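Local coordinates for penicillin-binding protein 2 (Pbp2) (Helicobacter pylori, PDB 5LP5), which probably acts as a penicillin-binding transpeptidase in cell-wall peptidoglycan synthesis and forms a complex with MreC, at residues A[58-63]-A[234-239]; A[105-110]-A[119-124]; A[156-161]-A[239-244]; A[204-209]-A[217-222]. All blocks are in the same frame, centred on the assembly; numbering follows the deposited sequence.

How the interactions relate
Interactions 1 and 3 are neighbours, their centres about 11 Å apart. Both use helix 237-246 and share Leu239: interaction 1 holds the start of that helix against a loop, and interaction 3 packs its next turns on a second loop. Leu235 and Lys237 of interaction 1 touch Ala159 and Leu158 of interaction 3. Interactions 2 and 4 lie far off, with centres about 37 and 41 Å from interaction 1 and about 30 Å from each other. Both belong to the dimerisation domain and are local in sequence, a helix against a strand and a hairpin. None of the four contains the SxxK-type pattern that probably marks the transpeptidase active site.

Interaction 1: residues A[58-63]-A[234-239]; sequences DRNDEF and SLDKRL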
# COMPACT_ATOMS: atom_id res chain seq x y z
N ASP A 58 12.59 -8.66 0.74
CA ASP A 58 13.95 -9.18 0.98
C ASP A 58 14.04 -10.58 1.63
O ASP A 58 13.11 -11.10 2.25
CB ASP A 58 14.60 -8.11 1.89
CG ASP A 58 15.92 -8.50 2.45
OD1 ASP A 58 16.95 -8.04 1.94
OD2 ASP A 58 15.93 -9.23 3.45
N ARG A 59 15.20 -11.19 1.46
CA ARG A 59 15.52 -12.49 2.06
C ARG A 59 15.14 -12.60 3.53
O ARG A 59 14.70 -13.65 3.98
CB ARG A 59 17.02 -12.70 1.93
CG ARG A 59 17.55 -13.99 2.45
CD ARG A 59 18.98 -14.17 1.99
NE ARG A 59 19.25 -15.59 1.93
CZ ARG A 59 18.85 -16.39 0.95
NH1 ARG A 59 18.19 -15.92 -0.10
NH2 ARG A 59 19.13 -17.67 1.02
N ASN A 60 15.36 -11.51 4.26
CA ASN A 60 15.19 -11.44 5.70
C ASN A 60 13.98 -10.60 6.08
O ASN A 60 13.93 -10.05 7.19
CB ASN A 60 16.44 -10.83 6.33
CG ASN A 60 17.67 -11.67 6.14
OD1 ASN A 60 17.62 -12.90 6.28
ND2 ASN A 60 18.79 -11.02 5.85
N ASP A 61 13.01 -10.51 5.18
CA ASP A 61 11.75 -9.85 5.49
C ASP A 61 11.85 -8.32 5.64
O ASP A 61 11.00 -7.70 6.25
CB ASP A 61 11.10 -10.48 6.75
CG ASP A 61 10.85 -11.97 6.60
OD1 ASP A 61 10.40 -12.38 5.51
OD2 ASP A 61 11.08 -12.74 7.58
N GLU A 62 12.88 -7.69 5.08
CA GLU A 62 12.88 -6.24 4.92
C GLU A 62 11.91 -5.87 3.76
O GLU A 62 11.72 -6.65 2.82
CB GLU A 62 14.29 -5.71 4.62
CG GLU A 62 15.32 -5.97 5.70
CD GLU A 62 15.26 -4.99 6.85
OE1 GLU A 62 15.01 -3.79 6.63
OE2 GLU A 62 15.50 -5.41 8.00
N PHE A 63 11.31 -4.69 3.84
CA PHE A 63 10.45 -4.18 2.77
C PHE A 63 11.24 -3.60 1.59
O PHE A 63 12.05 -2.68 1.76
CB PHE A 63 9.53 -3.08 3.30
CG PHE A 63 8.46 -3.59 4.20
CD1 PHE A 63 8.61 -3.53 5.56
CD2 PHE A 63 7.31 -4.13 3.67
CE1 PHE A 63 7.62 -4.01 6.39
CE2 PHE A 63 6.32 -4.62 4.49
CZ PHE A 63 6.47 -4.56 5.86
N SER A 234 15.18 -13.41 -2.83
CA SER A 234 16.42 -13.90 -2.25
C SER A 234 17.46 -12.82 -2.00
O SER A 234 18.45 -13.07 -1.32
CB SER A 234 17.01 -14.98 -3.14
OG SER A 234 17.13 -14.50 -4.48
N LEU A 235 17.25 -11.62 -2.53
CA LEU A 235 18.19 -10.53 -2.27
C LEU A 235 18.46 -10.34 -0.78
O LEU A 235 17.60 -10.59 0.04
CB LEU A 235 17.65 -9.22 -2.83
CG LEU A 235 17.46 -9.07 -4.33
CD1 LEU A 235 16.87 -7.69 -4.59
CD2 LEU A 235 18.76 -9.23 -5.07
N ASP A 236 19.65 -9.87 -0.44
CA ASP A 236 19.92 -9.36 0.89
C ASP A 236 20.16 -7.87 0.79
O ASP A 236 21.08 -7.43 0.14
CB ASP A 236 21.14 -10.04 1.50
CG ASP A 236 21.41 -9.61 2.97
OD1 ASP A 236 21.01 -8.48 3.36
OD2 ASP A 236 22.04 -10.40 3.72
N LYS A 237 19.33 -7.10 1.46
CA LYS A 237 19.35 -5.64 1.39
C LYS A 237 20.71 -5.03 1.77
O LYS A 237 21.11 -4.00 1.23
CB LYS A 237 18.25 -5.08 2.30
CG LYS A 237 18.22 -3.58 2.42
CD LYS A 237 17.22 -3.15 3.48
CE LYS A 237 17.35 -1.66 3.73
NZ LYS A 237 16.22 -1.06 4.49
N ARG A 238 21.43 -5.67 2.69
CA ARG A 238 22.74 -5.16 3.09
C ARG A 238 23.74 -5.36 1.96
O ARG A 238 24.46 -4.44 1.58
CB ARG A 238 23.22 -5.86 4.35
CG ARG A 238 22.38 -5.54 5.58
CD ARG A 238 22.55 -6.58 6.69
NE ARG A 238 22.07 -7.89 6.25
CZ ARG A 238 22.24 -9.02 6.92
NH1 ARG A 238 22.87 -9.02 8.09
NH2 ARG A 238 21.78 -10.16 6.43
N LEU A 239 23.76 -6.57 1.41
CA LEU A 239 24.65 -6.90 0.31
C LEU A 239 24.44 -6.02 -0.92
O LEU A 239 25.41 -5.68 -1.59
CB LEU A 239 24.49 -8.36 -0.08
CG LEU A 239 24.96 -9.41 0.93
CD1 LEU A 239 24.71 -10.80 0.38
CD2 LEU A 239 26.42 -9.24 1.29
O HOH W 1 18.45 -7.94 4.18
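The two backbones come closest where the CA atoms of Arg59 and Ser234 lie 4.6 Å apart, at a type I turn running from Asp58 to Asp61 beside the N-terminus of helix 237-246. The turn is reinforced by an Asx turn, Asp58 OD2 accepting from Asn60 N, while Asp236 is the N-cap of the helix and Asp236 OD1 takes the capping bond from Arg238 N. Asp58 joins the two motifs. With CG anti to its backbone N (chi1 171°), it extends OD1 to Lys237 N at 2.6 Å, and the donor meets this oxygen nearly along the C-O axis. Two carboxylates thus accept from the first turn of the helix, where the helix dipole would be expected to favour their negative charge. Next in the chain, Arg59 N donates to Leu235 O at 2.9 Å. The Arg59 side chain, extended from CG to NE, runs alongside Ser234 and gives an NH1 bond of 3.1 Å to Ser234 O, in the carbonyl plane on a lone pair; its NH2 turns to Glu263 in a salt bridge. Arg238 folds back on the cap, its NE meeting Asp236 OD1 on the syn lone pair, while Asp236 OD2 also bonds Tyr587 OH. Asn60 ND2 sits across from Arg238 NH2 as a second donor, with no bond between them. Farther out, Glu62 crosses Lys237 at about a right angle in a long salt bridge, OE1 to NZ 3.7 Å. Water 1 joins the two acids, donating to Asp58 OD1 and to Asp236 OD1, each at 2.7 Å.

Interaction 2: residues A[105-110]-A[119-124]; sequences NNYQKE and IKVVGF
Ile119 CD1 sits over one face of the Tyr107 ring, 4.2 Å from its centroid and 27° off the ring normal, a CH-pi contact. The methyl lies toward the hydroxyl end of the ring, with Tyr107 CZ its closest atom at 3.8 Å. The other branch of the isoleucine, CG2, drops instead toward the base of the tyrosine and meets Tyr107 O at 3.4 Å. Ile119 therefore spans the residue from backbone carbonyl to ring tip, and the two side chains cross at about a right angle. Val121 takes a different side: its CG2 is at the ring edge, near the ring plane, 4.3 Å from Tyr107 CD1. One residue back on the helix, Asn106 presents its CB to Val121 O at 3.6 Å. No hydrogen bond links the two segments.

This is the last turn of helix 102-107 lying on strand 118-125, at a place where the strand turns a corner. A classic beta bulge sits there, Val121 and Val122 both facing Val73 of strand 63-76, and the chain direction changes beside the ring.

Tyr107 reaches the strand because its CG is anti to the backbone N (chi1 -165°). Its OH makes a weak hydrogen bond to Pro76 O, and the ring also touches Leu75 and, from helix 81-94, Leu84. Ile119 is fixed through its backbone, paired with Leu75, while Val121 packs against Leu103 one turn earlier in the helix. Just past the helix end, Lys109 stretches out an extended side chain, and its NZ donates to Asn106 OD1 at 3.2 Å, from above the carbonyl plane.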
# COMPACT_ATOMS: atom_id res chain seq x y z
N ASN A 105 -10.07 20.09 -15.77
CA ASN A 105 -9.43 19.17 -16.70
C ASN A 105 -9.43 17.77 -16.12
O ASN A 105 -9.71 16.79 -16.82
CB ASN A 105 -8.00 19.64 -17.02
CG ASN A 105 -7.58 19.37 -18.47
OD1 ASN A 105 -8.41 19.12 -19.35
ND2 ASN A 105 -6.28 19.46 -18.72
N ASN A 106 -9.13 17.69 -14.82
CA ASN A 106 -9.15 16.44 -14.09
C ASN A 106 -10.53 15.80 -14.10
O ASN A 106 -10.61 14.58 -14.13
CB ASN A 106 -8.69 16.63 -12.65
CG ASN A 106 -7.17 16.60 -12.51
OD1 ASN A 106 -6.54 15.59 -12.81
ND2 ASN A 106 -6.59 17.70 -12.04
N TYR A 107 -11.59 16.59 -14.10
CA TYR A 107 -12.93 16.03 -14.08
C TYR A 107 -13.18 15.07 -15.27
O TYR A 107 -13.26 13.86 -15.07
CB TYR A 107 -14.02 17.10 -14.00
CG TYR A 107 -15.35 16.50 -13.61
CD1 TYR A 107 -15.59 16.06 -12.32
CD2 TYR A 107 -16.37 16.32 -14.55
CE1 TYR A 107 -16.79 15.48 -11.95
CE2 TYR A 107 -17.58 15.73 -14.20
CZ TYR A 107 -17.80 15.32 -12.89
OH TYR A 107 -19.00 14.75 -12.51
N GLN A 108 -13.30 15.60 -16.49
CA GLN A 108 -13.37 14.72 -17.67
C GLN A 108 -11.93 14.44 -18.09
O GLN A 108 -11.24 15.33 -18.57
CB GLN A 108 -14.18 15.35 -18.82
CG GLN A 108 -15.63 15.71 -18.48
CD GLN A 108 -16.50 14.52 -18.10
OE1 GLN A 108 -16.03 13.37 -17.95
NE2 GLN A 108 -17.79 14.79 -17.91
N LYS A 109 -11.49 13.21 -17.86
CA LYS A 109 -10.12 12.79 -18.14
C LYS A 109 -10.13 11.26 -18.30
O LYS A 109 -11.18 10.63 -18.12
CB LYS A 109 -9.21 13.20 -16.97
CG LYS A 109 -7.73 13.40 -17.29
CD LYS A 109 -6.95 13.77 -16.03
CE LYS A 109 -5.46 13.59 -16.21
NZ LYS A 109 -4.76 13.89 -14.93
N GLU A 110 -8.97 10.67 -18.61
CA GLU A 110 -8.79 9.20 -18.66
C GLU A 110 -8.35 8.57 -17.31
O GLU A 110 -7.51 7.67 -17.27
CB GLU A 110 -7.81 8.80 -19.78
CG GLU A 110 -6.32 9.07 -19.52
CD GLU A 110 -5.81 10.33 -20.20
OE1 GLU A 110 -5.74 10.32 -21.45
OE2 GLU A 110 -5.48 11.31 -19.49
N ILE A 119 -16.14 10.01 -9.71
CA ILE A 119 -14.98 10.54 -10.46
C ILE A 119 -13.94 11.24 -9.56
O ILE A 119 -14.27 12.15 -8.80
CB ILE A 119 -15.45 11.55 -11.53
CG1 ILE A 119 -16.34 10.84 -12.56
CG2 ILE A 119 -14.25 12.23 -12.20
CD1 ILE A 119 -16.87 11.70 -13.70
N LYS A 120 -12.67 10.85 -9.70
CA LYS A 120 -11.59 11.35 -8.83
C LYS A 120 -11.10 12.75 -9.22
O LYS A 120 -10.38 12.90 -10.19
CB LYS A 120 -10.40 10.37 -8.83
CG LYS A 120 -9.25 10.80 -7.92
CD LYS A 120 -8.21 9.71 -7.75
CE LYS A 120 -7.37 9.58 -9.00
NZ LYS A 120 -6.55 8.34 -8.99
N VAL A 121 -11.44 13.77 -8.45
CA VAL A 121 -10.99 15.14 -8.77
C VAL A 121 -9.56 15.47 -8.32
O VAL A 121 -8.75 15.94 -9.12
CB VAL A 121 -11.94 16.21 -8.18
CG1 VAL A 121 -11.47 17.60 -8.57
CG2 VAL A 121 -13.36 15.98 -8.65
N VAL A 122 -9.27 15.29 -7.03
CA VAL A 122 -7.90 15.34 -6.54
C VAL A 122 -7.50 13.96 -6.10
O VAL A 122 -8.27 13.29 -5.42
CB VAL A 122 -7.72 16.28 -5.34
CG1 VAL A 122 -6.25 16.38 -4.98
CG2 VAL A 122 -8.27 17.66 -5.65
N GLY A 123 -6.31 13.54 -6.48
CA GLY A 123 -5.80 12.22 -6.13
C GLY A 123 -4.47 12.36 -5.43
O GLY A 123 -3.92 13.46 -5.35
N PHE A 124 -3.98 11.25 -4.89
CA PHE A 124 -2.72 11.23 -4.16
C PHE A 124 -2.65 12.36 -3.17
O PHE A 124 -1.95 13.34 -3.40
CB PHE A 124 -1.55 11.40 -5.13
CG PHE A 124 -1.15 10.14 -5.81
CD1 PHE A 124 -2.05 9.09 -6.00
CD2 PHE A 124 0.15 10.02 -6.29
CE1 PHE A 124 -1.66 7.93 -6.65
CE2 PHE A 124 0.54 8.87 -6.94
CZ PHE A 124 -0.36 7.82 -7.12

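Interaction 3: residues A[156-161]-A[239-244]; sequences NALASH and LQKEAD
Leu158 carries this contact. Its CB leaves the backbone of a type II turn, Ala157 to Ser160, and with CG anti to the backbone N (chi1 -174°) the branch point is carried out toward helix 237-246. From CG the two methyls part. CD1 settles on the helix surface, 3.8 Å from Gln240 CB and also 3.8 Å from Asp244 OD2, with Lys241 CG beside it at 4.1 Å; it is therefore gripped by residues one turn apart. The other methyl, Leu158 CD2, turns toward the helix start and meets Lys237 CG at 4.1 Å.

Next to it Ala159, the N-cap residue of helix 160-163, lays its CB 3.8 Å from Gln240 NE2. The bent Gln240 chain passes this methyl, and its OE1 accepts from Ala267 N. Asp244, past its contact with the leucine, sends OD1 to Tyr270 OH. No hydrogen bond crosses between the segments; they meet by van der Waals contact, in which the polar atoms Asp244 OD2 and Gln240 NE2 touch methyl groups.

On other sides of the helix, Leu239 and Ala243 pack against strand 264-270 and helix 572-584. An early helix paired with the C-terminal helix on the antiparallel sheet is characteristic of the beta-lactamase-like transpeptidase fold.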
# COMPACT_ATOMS: atom_id res chain seq x y z
N ASN A 156 13.94 3.44 -2.58
CA ASN A 156 14.08 4.24 -3.79
C ASN A 156 14.71 3.54 -4.99
O ASN A 156 14.00 2.84 -5.73
CB ASN A 156 14.78 5.56 -3.48
CG ASN A 156 13.90 6.47 -2.66
OD1 ASN A 156 12.90 6.99 -3.14
ND2 ASN A 156 14.23 6.60 -1.41
N ALA A 157 16.01 3.73 -5.20
CA ALA A 157 16.70 3.20 -6.38
C ALA A 157 17.47 1.92 -6.09
O ALA A 157 18.22 1.43 -6.93
CB ALA A 157 17.62 4.24 -7.00
N LEU A 158 17.27 1.38 -4.90
CA LEU A 158 17.88 0.11 -4.57
C LEU A 158 17.24 -0.98 -5.39
O LEU A 158 16.02 -1.15 -5.34
CB LEU A 158 17.73 -0.19 -3.08
CG LEU A 158 18.49 -1.44 -2.65
CD1 LEU A 158 19.98 -1.16 -2.66
CD2 LEU A 158 18.02 -1.88 -1.27
N ALA A 159 18.05 -1.70 -6.16
CA ALA A 159 17.60 -2.88 -6.92
C ALA A 159 16.50 -2.52 -7.88
O ALA A 159 15.67 -3.35 -8.24
CB ALA A 159 17.14 -3.98 -5.97
N SER A 160 16.49 -1.26 -8.31
CA SER A 160 15.46 -0.78 -9.20
C SER A 160 15.29 -1.66 -10.44
O SER A 160 14.18 -1.77 -10.98
CB SER A 160 15.74 0.67 -9.60
OG SER A 160 16.80 0.80 -10.54
N HIS A 161 16.37 -2.29 -10.90
CA HIS A 161 16.31 -3.11 -12.10
C HIS A 161 15.86 -4.53 -11.81
O HIS A 161 15.60 -5.30 -12.71
CB HIS A 161 17.64 -3.08 -12.87
CG HIS A 161 17.89 -1.81 -13.63
ND1 HIS A 161 18.72 -0.82 -13.15
CD2 HIS A 161 17.42 -1.37 -14.82
CE1 HIS A 161 18.75 0.18 -14.02
NE2 HIS A 161 17.97 -0.13 -15.04
N LEU A 239 23.76 -6.57 1.41
CA LEU A 239 24.65 -6.90 0.31
C LEU A 239 24.44 -6.02 -0.92
O LEU A 239 25.41 -5.68 -1.59
CB LEU A 239 24.49 -8.36 -0.08
CG LEU A 239 24.96 -9.41 0.93
CD1 LEU A 239 24.71 -10.80 0.38
CD2 LEU A 239 26.42 -9.24 1.29
N GLN A 240 23.19 -5.65 -1.22
CA GLN A 240 22.90 -4.74 -2.34
C GLN A 240 23.36 -3.32 -2.06
O GLN A 240 23.82 -2.62 -2.96
CB GLN A 240 21.42 -4.71 -2.69
CG GLN A 240 21.00 -5.74 -3.75
CD GLN A 240 21.00 -5.24 -5.19
OE1 GLN A 240 21.07 -6.05 -6.10
NE2 GLN A 240 20.89 -3.93 -5.41
N LYS A 241 23.25 -2.88 -0.81
CA LYS A 241 23.74 -1.55 -0.49
C LYS A 241 25.25 -1.50 -0.65
O LYS A 241 25.78 -0.48 -1.09
CB LYS A 241 23.31 -1.11 0.91
CG LYS A 241 21.87 -0.64 0.94
CD LYS A 241 21.51 0.04 2.23
CE LYS A 241 20.03 0.40 2.21
NZ LYS A 241 19.60 1.03 3.49
N GLU A 242 25.92 -2.60 -0.32
CA GLU A 242 27.36 -2.73 -0.56
C GLU A 242 27.62 -2.61 -2.04
O GLU A 242 28.48 -1.83 -2.47
CB GLU A 242 27.89 -4.08 -0.04
CG GLU A 242 29.38 -4.31 -0.27
CD GLU A 242 30.27 -3.21 0.29
OE1 GLU A 242 29.80 -2.42 1.14
OE2 GLU A 242 31.44 -3.10 -0.13
N ALA A 243 26.88 -3.39 -2.82
CA ALA A 243 26.98 -3.38 -4.28
C ALA A 243 26.82 -1.98 -4.84
O ALA A 243 27.60 -1.56 -5.68
CB ALA A 243 25.95 -4.31 -4.87
N ASP A 244 25.83 -1.23 -4.37
CA ASP A 244 25.65 0.15 -4.82
C ASP A 244 26.89 0.97 -4.49
O ASP A 244 27.42 1.65 -5.34
CB ASP A 244 24.38 0.77 -4.21
CG ASP A 244 23.09 0.37 -4.95
OD1 ASP A 244 23.02 -0.71 -5.59
OD2 ASP A 244 22.11 1.14 -4.89

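Interaction 4: residues A[204-209]-A[217-222]; sequences GYKIMR and LATLEV
Strands 204-209 and 217-222 form an antiparallel hairpin, their directions 146° apart, interrupted by a classic beta bulge in which Leu220 and Glu221 both face Ile207. The bulge shows in the bonding: Ile207 O is gripped twice, by Leu220 N at 2.8 Å and by Glu221 N at 3.2 Å, both donors in its carbonyl plane. Ile207 N in turn donates to Glu221 O at 3.1 Å, from above that carbonyl plane. Beyond the bulge the pairing resumes one residue out of step. Arg209 N meets Ala218 O nearly along the C=O axis at 2.9 Å, and Leu217 N donates to Arg209 O. Between these bonds, Met208 CA offers a CA-H...O contact to Ala218 O. Lys206 and Met208 turn their backbone bonds the other way, to Glu47 and Lys45 of strand 43-49, which makes 204-210 the central strand of three.

The side chains add one polar bond across the pair. Tyr205, its CG in the crowded position between N and carbonyl carbon (chi1 63°), swings its OH to donate to Glu221 OE2, and Lys46 lies against the ring in a cation-pi contact. The extended Glu221 chain runs alongside Ile207. Arg209 crosses Leu220 at about a right angle, NH2 3.6 Å from CD2. On the face shared by Lys206 and Thr219, Lys206 CE rests 3.6 Å from Thr219 OG1.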
# COMPACT_ATOMS: atom_id res chain seq x y z
N GLY A 204 -12.69 -10.78 -5.34
CA GLY A 204 -13.87 -11.47 -4.90
C GLY A 204 -15.00 -10.51 -5.17
O GLY A 204 -14.79 -9.41 -5.70
N TYR A 205 -16.20 -10.92 -4.82
CA TYR A 205 -17.34 -10.06 -4.98
C TYR A 205 -18.39 -10.36 -3.92
O TYR A 205 -18.35 -11.41 -3.26
CB TYR A 205 -17.92 -10.21 -6.39
CG TYR A 205 -18.47 -11.60 -6.74
CD1 TYR A 205 -19.77 -11.94 -6.45
CD2 TYR A 205 -17.68 -12.53 -7.39
CE1 TYR A 205 -20.28 -13.17 -6.76
CE2 TYR A 205 -18.18 -13.78 -7.72
CZ TYR A 205 -19.48 -14.09 -7.40
OH TYR A 205 -20.00 -15.33 -7.74
N LYS A 206 -19.32 -9.44 -3.75
CA LYS A 206 -20.36 -9.60 -2.76
C LYS A 206 -21.66 -9.06 -3.30
O LYS A 206 -21.75 -7.89 -3.58
CB LYS A 206 -19.94 -8.87 -1.50
CG LYS A 206 -21.01 -8.73 -0.47
CD LYS A 206 -20.36 -8.41 0.86
CE LYS A 206 -21.39 -7.97 1.87
NZ LYS A 206 -20.90 -8.18 3.26
N ILE A 207 -22.65 -9.93 -3.47
CA ILE A 207 -23.95 -9.56 -4.03
C ILE A 207 -24.98 -9.48 -2.90
O ILE A 207 -25.09 -10.38 -2.08
CB ILE A 207 -24.44 -10.59 -5.05
CG1 ILE A 207 -23.39 -10.79 -6.15
CG2 ILE A 207 -25.73 -10.15 -5.69
CD1 ILE A 207 -23.79 -11.81 -7.19
N MET A 208 -25.75 -8.39 -2.90
CA MET A 208 -26.60 -8.04 -1.77
C MET A 208 -27.99 -7.61 -2.19
O MET A 208 -28.17 -6.97 -3.22
CB MET A 208 -25.97 -6.90 -0.99
CG MET A 208 -24.59 -7.22 -0.48
SD MET A 208 -24.05 -5.94 0.62
CE MET A 208 -23.66 -4.64 -0.54
N ARG A 209 -28.98 -7.96 -1.37
CA ARG A 209 -30.35 -7.45 -1.52
C ARG A 209 -30.41 -5.99 -1.03
O ARG A 209 -29.82 -5.62 -0.01
CB ARG A 209 -31.35 -8.34 -0.76
CG ARG A 209 -32.81 -7.99 -1.03
CD ARG A 209 -33.75 -8.98 -0.38
NE ARG A 209 -33.59 -10.30 -0.97
CZ ARG A 209 -34.03 -11.43 -0.42
NH1 ARG A 209 -34.69 -11.42 0.74
NH2 ARG A 209 -33.83 -12.58 -1.05
N LEU A 217 -29.38 -4.99 2.60
CA LEU A 217 -30.15 -5.91 3.42
C LEU A 217 -29.33 -7.21 3.56
O LEU A 217 -28.15 -7.16 3.96
CB LEU A 217 -31.53 -6.16 2.80
CG LEU A 217 -32.39 -4.90 2.58
CD1 LEU A 217 -33.59 -5.18 1.69
CD2 LEU A 217 -32.84 -4.31 3.90
N ALA A 218 -29.92 -8.35 3.24
CA ALA A 218 -29.19 -9.61 3.30
C ALA A 218 -28.05 -9.67 2.28
O ALA A 218 -28.18 -9.17 1.16
CB ALA A 218 -30.14 -10.78 3.09
N THR A 219 -26.94 -10.27 2.66
CA THR A 219 -25.93 -10.72 1.71
C THR A 219 -26.49 -11.98 1.06
O THR A 219 -26.90 -12.90 1.75
CB THR A 219 -24.60 -11.03 2.42
OG1 THR A 219 -24.14 -9.86 3.11
CG2 THR A 219 -23.56 -11.42 1.44
N LEU A 220 -26.53 -12.01 -0.26
CA LEU A 220 -27.07 -13.17 -0.99
C LEU A 220 -25.98 -14.14 -1.45
O LEU A 220 -26.23 -15.33 -1.61
CB LEU A 220 -27.85 -12.70 -2.22
CG LEU A 220 -29.04 -11.77 -1.94
CD1 LEU A 220 -29.49 -11.08 -3.21
CD2 LEU A 220 -30.19 -12.52 -1.31
N GLU A 221 -24.80 -13.59 -1.71
CA GLU A 221 -23.64 -14.35 -2.16
C GLU A 221 -22.37 -13.62 -1.69
O GLU A 221 -22.33 -12.39 -1.63
CB GLU A 221 -23.67 -14.46 -3.69
CG GLU A 221 -22.51 -15.20 -4.34
CD GLU A 221 -22.71 -15.40 -5.87
OE1 GLU A 221 -23.68 -14.89 -6.46
OE2 GLU A 221 -21.90 -16.08 -6.51
N VAL A 222 -21.37 -14.39 -1.31
CA VAL A 222 -20.04 -13.85 -1.07
C VAL A 222 -19.06 -14.80 -1.73
O VAL A 222 -19.18 -16.02 -1.62
CB VAL A 222 -19.65 -13.74 0.42
CG1 VAL A 222 -18.34 -12.98 0.55
CG2 VAL A 222 -20.70 -13.02 1.22